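Local coordinates for penicillin binding protein 2X (Streptococcus thermophilus, PDB 5U47), which probably acts as a transpeptidase that cross-links glycan strands of septal peptidoglycan during cell division, and is a target of beta-lactam antibiotics, at residues K439-T451 with S579-Y592. The protein carries 1 engineered substitution. Residues are numbered along the deposited sequence; the frame is centred on the assembly and turned at random.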
# COMPACT_ATOMS: atom_id res chain seq x y z
N LYS A 439 -3.33 8.36 -6.05
CA LYS A 439 -3.15 9.75 -6.48
C LYS A 439 -4.44 10.30 -7.06
O LYS A 439 -4.80 11.44 -6.83
CB LYS A 439 -2.07 9.82 -7.57
CG LYS A 439 -1.72 11.22 -8.10
CD LYS A 439 -0.89 12.02 -7.09
CE LYS A 439 -1.70 12.70 -6.00
NZ LYS A 439 -0.96 12.81 -4.69
N GLN A 440 -5.10 9.49 -7.87
CA GLN A 440 -6.33 9.93 -8.53
C GLN A 440 -7.18 8.75 -8.92
O GLN A 440 -6.66 7.72 -9.31
CB GLN A 440 -5.97 10.75 -9.79
CG GLN A 440 -7.14 11.31 -10.57
CD GLN A 440 -6.70 12.08 -11.81
OE1 GLN A 440 -6.62 11.50 -12.87
NE2 GLN A 440 -6.39 13.39 -11.67
N VAL A 441 -8.49 8.94 -8.81
CA VAL A 441 -9.50 7.97 -9.23
C VAL A 441 -10.23 8.70 -10.37
O VAL A 441 -10.73 9.81 -10.17
CB VAL A 441 -10.50 7.65 -8.11
CG1 VAL A 441 -11.57 6.67 -8.58
CG2 VAL A 441 -9.76 7.14 -6.88
N ALA A 442 -10.26 8.08 -11.55
CA ALA A 442 -10.81 8.74 -12.73
C ALA A 442 -11.94 7.97 -13.38
O ALA A 442 -11.86 6.74 -13.56
CB ALA A 442 -9.71 8.98 -13.76
N ASP A 443 -13.00 8.71 -13.71
CA ASP A 443 -14.12 8.15 -14.43
C ASP A 443 -13.95 8.69 -15.85
O ASP A 443 -14.30 9.84 -16.14
CB ASP A 443 -15.47 8.55 -13.82
CG ASP A 443 -16.66 7.96 -14.59
OD1 ASP A 443 -16.57 7.85 -15.83
OD2 ASP A 443 -17.68 7.61 -13.97
N THR A 444 -13.38 7.86 -16.72
CA THR A 444 -13.12 8.25 -18.12
C THR A 444 -14.36 8.32 -18.98
O THR A 444 -14.32 8.94 -20.03
CB THR A 444 -12.12 7.30 -18.81
OG1 THR A 444 -12.60 5.96 -18.73
CG2 THR A 444 -10.77 7.39 -18.16
N ASN A 445 -15.44 7.68 -18.54
CA ASN A 445 -16.69 7.72 -19.28
C ASN A 445 -17.27 9.13 -19.11
O ASN A 445 -17.68 9.76 -20.08
CB ASN A 445 -17.71 6.70 -18.72
CG ASN A 445 -17.13 5.30 -18.55
OD1 ASN A 445 -17.13 4.74 -17.43
ND2 ASN A 445 -16.60 4.73 -19.64
N LYS A 446 -17.25 9.64 -17.87
CA LYS A 446 -17.82 10.95 -17.56
C LYS A 446 -16.87 12.11 -17.67
O LYS A 446 -17.31 13.26 -17.72
CB LYS A 446 -18.43 10.92 -16.15
CG LYS A 446 -19.55 9.92 -15.97
CD LYS A 446 -20.66 10.15 -16.98
CE LYS A 446 -21.86 9.26 -16.71
NZ LYS A 446 -22.80 9.38 -17.86
N GLY A 447 -15.58 11.83 -17.69
CA GLY A 447 -14.60 12.89 -17.75
C GLY A 447 -14.45 13.60 -16.42
O GLY A 447 -14.22 14.82 -16.38
N THR A 448 -14.60 12.87 -15.32
CA THR A 448 -14.42 13.45 -14.00
C THR A 448 -13.35 12.70 -13.21
O THR A 448 -13.05 11.54 -13.48
CB THR A 448 -15.73 13.48 -13.20
OG1 THR A 448 -16.23 12.15 -13.04
CG2 THR A 448 -16.77 14.31 -13.89
N VAL A 449 -12.78 13.39 -12.23
CA VAL A 449 -11.75 12.82 -11.39
C VAL A 449 -11.89 13.27 -9.96
O VAL A 449 -12.59 14.25 -9.66
CB VAL A 449 -10.34 13.29 -11.83
CG1 VAL A 449 -10.08 12.92 -13.29
CG2 VAL A 449 -10.16 14.81 -11.62
N ARG A 450 -11.22 12.52 -9.08
CA ARG A 450 -11.03 12.86 -7.66
C ARG A 450 -9.54 12.70 -7.46
O ARG A 450 -8.99 11.62 -7.70
CB ARG A 450 -11.81 11.94 -6.73
CG ARG A 450 -13.28 12.26 -6.75
CD ARG A 450 -14.12 11.26 -5.98
NE ARG A 450 -14.00 11.39 -4.53
CZ ARG A 450 -14.66 12.29 -3.77
NH1 ARG A 450 -15.46 13.20 -4.31
NH2 ARG A 450 -14.50 12.30 -2.45
N THR A 451 -8.88 13.80 -7.08
CA THR A 451 -7.43 13.84 -6.93
C THR A 451 -7.00 14.08 -5.48
O THR A 451 -7.54 14.96 -4.80
CB THR A 451 -6.87 14.91 -7.89
OG1 THR A 451 -7.37 14.65 -9.21
CG2 THR A 451 -5.33 14.89 -7.91
N SER A 579 2.17 14.68 -11.29
CA SER A 579 1.36 13.54 -11.58
C SER A 579 0.23 14.05 -12.48
O SER A 579 0.29 15.19 -12.97
CB SER A 579 0.80 12.96 -10.28
OG SER A 579 0.06 13.93 -9.56
N VAL A 580 -0.79 13.22 -12.70
CA VAL A 580 -1.97 13.66 -13.46
C VAL A 580 -2.69 14.82 -12.76
O VAL A 580 -3.55 15.45 -13.37
CB VAL A 580 -2.97 12.51 -13.74
CG1 VAL A 580 -2.40 11.54 -14.76
CG2 VAL A 580 -3.37 11.79 -12.45
N SER A 581 -2.36 15.09 -11.48
CA SER A 581 -2.90 16.24 -10.73
C SER A 581 -2.68 17.54 -11.50
O SER A 581 -3.59 18.36 -11.61
CB SER A 581 -2.23 16.39 -9.35
OG SER A 581 -2.35 15.22 -8.56
N GLU A 582 -1.45 17.72 -12.02
CA GLU A 582 -1.09 18.88 -12.85
C GLU A 582 -1.63 18.63 -14.26
O GLU A 582 -0.95 18.05 -15.11
CB GLU A 582 0.43 19.13 -12.88
CG GLU A 582 1.03 19.77 -11.62
CD GLU A 582 1.02 18.88 -10.39
OE1 GLU A 582 0.93 17.64 -10.52
OE2 GLU A 582 1.12 19.43 -9.27
N GLY A 583 -2.86 19.09 -14.49
CA GLY A 583 -3.58 18.88 -15.75
C GLY A 583 -5.03 18.50 -15.47
O GLY A 583 -5.86 18.50 -16.39
N SER A 584 -5.33 18.18 -14.21
CA SER A 584 -6.68 17.79 -13.76
C SER A 584 -7.37 18.83 -12.85
O SER A 584 -8.51 18.60 -12.40
CB SER A 584 -6.62 16.44 -13.03
OG SER A 584 -6.17 15.41 -13.89
N GLY A 585 -6.71 19.96 -12.58
CA GLY A 585 -7.28 21.03 -11.74
C GLY A 585 -8.50 21.73 -12.33
O GLY A 585 -9.29 22.33 -11.61
N LYS A 586 -8.63 21.65 -13.66
CA LYS A 586 -9.76 22.23 -14.40
C LYS A 586 -10.78 21.13 -14.76
O LYS A 586 -11.80 21.41 -15.41
CB LYS A 586 -9.25 22.91 -15.68
CG LYS A 586 -8.17 23.95 -15.42
CD LYS A 586 -7.64 24.58 -16.70
CE LYS A 586 -6.50 25.54 -16.37
NZ LYS A 586 -5.94 26.21 -17.58
N THR A 587 -10.49 19.89 -14.35
CA THR A 587 -11.38 18.76 -14.63
C THR A 587 -12.44 18.71 -13.54
O THR A 587 -12.12 18.83 -12.36
CB THR A 587 -10.64 17.39 -14.68
OG1 THR A 587 -9.51 17.46 -15.56
CG2 THR A 587 -11.57 16.27 -15.17
N GLU A 588 -13.69 18.54 -13.95
CA GLU A 588 -14.81 18.43 -13.03
C GLU A 588 -14.53 17.31 -12.03
O GLU A 588 -13.92 16.30 -12.38
CB GLU A 588 -16.08 18.15 -13.82
CG GLU A 588 -17.35 17.95 -13.01
CD GLU A 588 -18.57 17.67 -13.89
OE1 GLU A 588 -18.44 17.70 -15.13
OE2 GLU A 588 -19.67 17.41 -13.34
N GLU A 589 -14.96 17.51 -10.78
CA GLU A 589 -14.73 16.52 -9.74
C GLU A 589 -15.89 15.52 -9.63
O GLU A 589 -17.04 15.90 -9.63
CB GLU A 589 -14.44 17.20 -8.39
CG GLU A 589 -13.98 16.22 -7.31
CD GLU A 589 -13.62 16.88 -6.01
OE1 GLU A 589 -14.49 16.88 -5.14
OE2 GLU A 589 -12.49 17.44 -5.86
N THR A 590 -15.56 14.23 -9.51
CA THR A 590 -16.57 13.17 -9.39
C THR A 590 -17.24 13.30 -8.03
O THR A 590 -16.57 13.52 -7.01
CB THR A 590 -15.94 11.75 -9.47
OG1 THR A 590 -15.03 11.66 -10.57
CG2 THR A 590 -17.03 10.69 -9.63
N SER A 591 -18.56 13.18 -8.00
CA SER A 591 -19.30 13.27 -6.75
C SER A 591 -19.16 11.96 -5.96
O SER A 591 -18.95 10.88 -6.55
CB SER A 591 -20.78 13.60 -7.02
OG SER A 591 -21.42 12.52 -7.67
N TYR A 592 -19.25 12.05 -4.63
CA TYR A 592 -19.19 10.88 -3.75
C TYR A 592 -20.02 11.13 -2.49
O TYR A 592 -20.03 12.24 -1.97
CB TYR A 592 -17.75 10.53 -3.31
CG TYR A 592 -17.68 9.37 -2.34
CD1 TYR A 592 -17.87 8.05 -2.78
CD2 TYR A 592 -17.47 9.58 -0.97
CE1 TYR A 592 -17.84 6.98 -1.89
CE2 TYR A 592 -17.44 8.52 -0.08
CZ TYR A 592 -17.61 7.22 -0.54
OH TYR A 592 -17.57 6.16 0.36
O HOH W 1 -13.52 9.56 -9.95
O HOH W 2 -8.47 17.02 -9.71
O HOH W 3 -10.35 16.33 -6.93
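A single parallel beta bridge joins Val449, in the second strand of the hairpin 438-451, to Glu589 in the loop between helices 574-577 and 602-611. Its evidence is a pair of backbone bonds from Val449 to the residues on either side of Glu589: Val449 N to Glu588 O (3.1 Å), and Thr590 N to Val449 O (3.0 Å). Beside it the hydroxyls Thr448 OG1 and Thr590 OG1 meet at 2.8 Å, and a water links Thr590 OG1 to Val441 O. The Arg450 chain, bent at chi3 (74°), carries NH1 to Thr590 O (2.9 Å), which lies in the guanidinium plane. Tyr592 CB sits over one face, 3.6 Å from Arg450 CZ, whereas Glu589 OE1, well out of the plane, makes a long, charge-only salt bridge with NH1 and accepts its hydrogen bond from Ala638 N. At the other end, extended Gln440 donates through NE2 to Ser584 OG (3.0 Å), in a poorly ordered turn, and to Thr451 OG1 (2.9 Å). Both acceptors lie near the amide plane, which should fix its rotation; Val580 CG2 packs against OE1. Strand 217-220 flanks the hairpin through Tyr219, while Asn612 and Ile636, beyond helix 602-611, accept further Arg450 bonds, tying the hairpin to the PASTA region.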